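Local atomic coordinates of periplasmic cell division protein (SufI) (Aquifex aeolicus, PDB entry 6SYY), a protein that probably oxidises substrates as a laccase-like multicopper oxidase, passing electrons through bound copper ions to oxygen. Residues A[114-119]-A[133-138]. Sequence-based numbering, arbitrary orientation.
Sequences DSIIHW and YYAVKD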
loop_
_atom_site.group_PDB
_atom_site.type_symbol
_atom_site.label_atom_id
_atom_site.label_comp_id
_atom_site.label_asym_id
_atom_site.label_seq_id
_atom_site.Cartn_x
_atom_site.Cartn_y
_atom_site.Cartn_z
ATOM N N ASP A 114 22.255 1.983 -2.910
ATOM C CA ASP A 114 21.499 3.175 -2.545
ATOM C C ASP A 114 20.073 2.804 -2.158
ATOM O O ASP A 114 19.461 1.911 -2.754
ATOM C CB ASP A 114 21.472 4.174 -3.705
ATOM C CG ASP A 114 22.838 4.747 -4.021
ATOM O OD1 ASP A 114 23.844 4.225 -3.494
ATOM O OD2 ASP A 114 22.901 5.725 -4.796
ATOM N N SER A 115 19.537 3.492 -1.155
ATOM C CA SER A 115 18.168 3.227 -0.738
ATOM C C SER A 115 17.652 4.386 0.104
ATOM O O SER A 115 18.415 5.237 0.570
ATOM C CB SER A 115 18.062 1.908 0.036
ATOM O OG SER A 115 16.701 1.582 0.274
ATOM N N ILE A 116 16.333 4.394 0.288
ATOM C CA ILE A 116 15.649 5.364 1.132
ATOM C C ILE A 116 14.285 4.772 1.443
ATOM O O ILE A 116 13.708 4.062 0.621
ATOM C CB ILE A 116 15.536 6.747 0.437
ATOM C CG1 ILE A 116 14.993 7.801 1.406
ATOM C CG2 ILE A 116 14.675 6.665 -0.819
ATOM C CD1 ILE A 116 16.020 8.283 2.413
ATOM N N ILE A 117 13.781 5.036 2.642
ATOM C CA ILE A 117 12.468 4.542 3.040
ATOM C C ILE A 117 11.429 5.587 2.675
ATOM O O ILE A 117 11.574 6.765 3.017
ATOM C CB ILE A 117 12.415 4.230 4.544
ATOM C CG1 ILE A 117 13.567 3.316 4.955
ATOM C CG2 ILE A 117 11.079 3.592 4.898
ATOM C CD1 ILE A 117 13.587 3.012 6.434
ATOM N N HIS A 118 10.383 5.163 1.982
ATOM C CA HIS A 118 9.220 6.004 1.745
ATOM C C HIS A 118 8.115 5.628 2.726
ATOM O O HIS A 118 7.794 4.445 2.884
ATOM C CB HIS A 118 8.720 5.860 0.310
ATOM C CG HIS A 118 7.437 6.582 0.051
ATOM N ND1 HIS A 118 7.240 7.897 0.414
ATOM C CD2 HIS A 118 6.283 6.173 -0.526
ATOM C CE1 HIS A 118 6.020 8.267 0.070
ATOM N NE2 HIS A 118 5.420 7.242 -0.507
ATOM N N TRP A 119 7.545 6.634 3.389
ATOM C CA TRP A 119 6.402 6.430 4.279
ATOM C C TRP A 119 5.133 6.620 3.451
ATOM O O TRP A 119 4.504 7.680 3.442
ATOM C CB TRP A 119 6.465 7.386 5.465
ATOM C CG TRP A 119 7.841 7.541 6.030
ATOM C CD1 TRP A 119 8.644 8.640 5.944
ATOM C CD2 TRP A 119 8.584 6.558 6.760
ATOM N NE1 TRP A 119 9.841 8.405 6.579
ATOM C CE2 TRP A 119 9.830 7.134 7.086
ATOM C CE3 TRP A 119 8.318 5.247 7.168
ATOM C CZ2 TRP A 119 10.804 6.445 7.799
ATOM C CZ3 TRP A 119 9.290 4.565 7.879
ATOM C CH2 TRP A 119 10.516 5.165 8.189
ATOM N N TYR A 133 15.781 11.555 -4.517
ATOM C CA TYR A 133 16.916 12.475 -4.479
ATOM C C TYR A 133 17.739 12.305 -3.209
ATOM O O TYR A 133 18.945 12.566 -3.215
ATOM C CB TYR A 133 16.445 13.930 -4.579
ATOM C CG TYR A 133 15.814 14.318 -5.896
ATOM C CD1 TYR A 133 16.011 13.554 -7.038
ATOM C CD2 TYR A 133 15.024 15.455 -5.996
ATOM C CE1 TYR A 133 15.432 13.906 -8.242
ATOM C CE2 TYR A 133 14.443 15.817 -7.196
ATOM C CZ TYR A 133 14.650 15.040 -8.316
ATOM O OH TYR A 133 14.070 15.394 -9.514
ATOM N N TYR A 134 17.107 11.872 -2.118
ATOM C CA TYR A 134 17.740 11.782 -0.812
ATOM C C TYR A 134 18.268 10.391 -0.498
ATOM O O TYR A 134 18.730 10.158 0.624
ATOM C CB TYR A 134 16.755 12.219 0.273
ATOM C CG TYR A 134 16.505 13.698 0.244
ATOM C CD1 TYR A 134 17.475 14.587 0.692
ATOM C CD2 TYR A 134 15.317 14.215 -0.245
ATOM C CE1 TYR A 134 17.267 15.949 0.663
ATOM C CE2 TYR A 134 15.096 15.582 -0.281
ATOM C CZ TYR A 134 16.077 16.444 0.176
ATOM O OH TYR A 134 15.876 17.806 0.146
ATOM N N ALA A 135 18.200 9.463 -1.449
ATOM C CA ALA A 135 18.706 8.120 -1.217
ATOM C C ALA A 135 20.168 8.174 -0.797
ATOM O O ALA A 135 20.947 8.993 -1.294
ATOM C CB ALA A 135 18.543 7.266 -2.474
ATOM N N VAL A 136 20.535 7.310 0.142
ATOM C CA VAL A 136 21.879 7.291 0.701
ATOM C C VAL A 136 22.574 6.008 0.270
ATOM O O VAL A 136 21.932 4.986 -0.000
ATOM C CB VAL A 136 21.856 7.422 2.238
ATOM C CG1 VAL A 136 21.178 8.714 2.641
ATOM C CG2 VAL A 136 21.147 6.230 2.861
ATOM N N LYS A 137 23.901 6.073 0.207
ATOM C CA LYS A 137 24.706 4.939 -0.212
ATOM C C LYS A 137 24.754 3.874 0.886
ATOM O O LYS A 137 24.382 4.112 2.039
ATOM C CB LYS A 137 26.122 5.397 -0.564
ATOM C CG LYS A 137 26.197 6.417 -1.693
ATOM C CD LYS A 137 27.638 6.828 -1.962
ATOM C CE LYS A 137 27.778 7.529 -3.306
ATOM N NZ LYS A 137 26.917 8.739 -3.396
ATOM N N ASP A 138 25.215 2.680 0.510
ATOM C CA ASP A 138 25.426 1.617 1.486
ATOM C C ASP A 138 26.420 2.081 2.545
ATOM O O ASP A 138 27.428 2.719 2.236
ATOM C CB ASP A 138 25.931 0.343 0.795
ATOM C CG ASP A 138 26.210 -0.799 1.776
ATOM O OD1 ASP A 138 25.251 -1.333 2.380
ATOM O OD2 ASP A 138 27.394 -1.169 1.935
HETATM O O HOH W 1 25.584 2.355 -2.382
HETATM O O HOH W 2 24.093 8.262 -3.890
#
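Ser-115 and Val-136 pair through their backbones as a single antiparallel, hydrogen-bonded bridge. Ser-115 N donates to Val-136 O at 3.0 Å, and Val-136 N returns a straighter bond (163° at the hydrogen) to Ser-115 O. Val-136 O also accepts from the side-chain amide (ND2) of Asn-109, so two N-H groups share this carbonyl, with a weaker CA-H...O contact from Asp-114. The Ser-115 side chain turns from the bridge, and its small hydroxyl bonds to Gln-169.

Asp-114 can be followed outward. Its CB lies 3.8 Å from Val-136 O. CG stands anti to the carbonyl carbon (chi1 -66°), and chi2 of 11° sets Asp-114 OD1 within 3.5 Å of Lys-137 CA; the two side chains lie side by side, pointing the same way. OD1 takes a hydrogen bond from a water that accepts from Asp-138 N. Asp-114 OD2 and Lys-137 NZ stay 5.2 Å apart, bridged by a second water, so solvent probably weakens their attraction. Short aspartate and long, flexible lysine both suit this exposed end.

At the other end Ile-116 CD1 reaches Tyr-134 O. The small methyl of Ala-135 lies 4.2 Å from Ile-116 CB and also against Ser-115 O, consistent with a small residue suiting this close backbone approach.

Further on, His-118 and His-454 bind one copper ion, and the ring of His-456, a ligand of another copper, stacks on that of His-118. The contact thus ties the loop before strand 141-143 to the residues leading into copper-binding strand 117-120: directional backbone bonds set the register, apolar packing lies toward the copper site, and a water-bridged Asp-Lys pair finishes the solvent side.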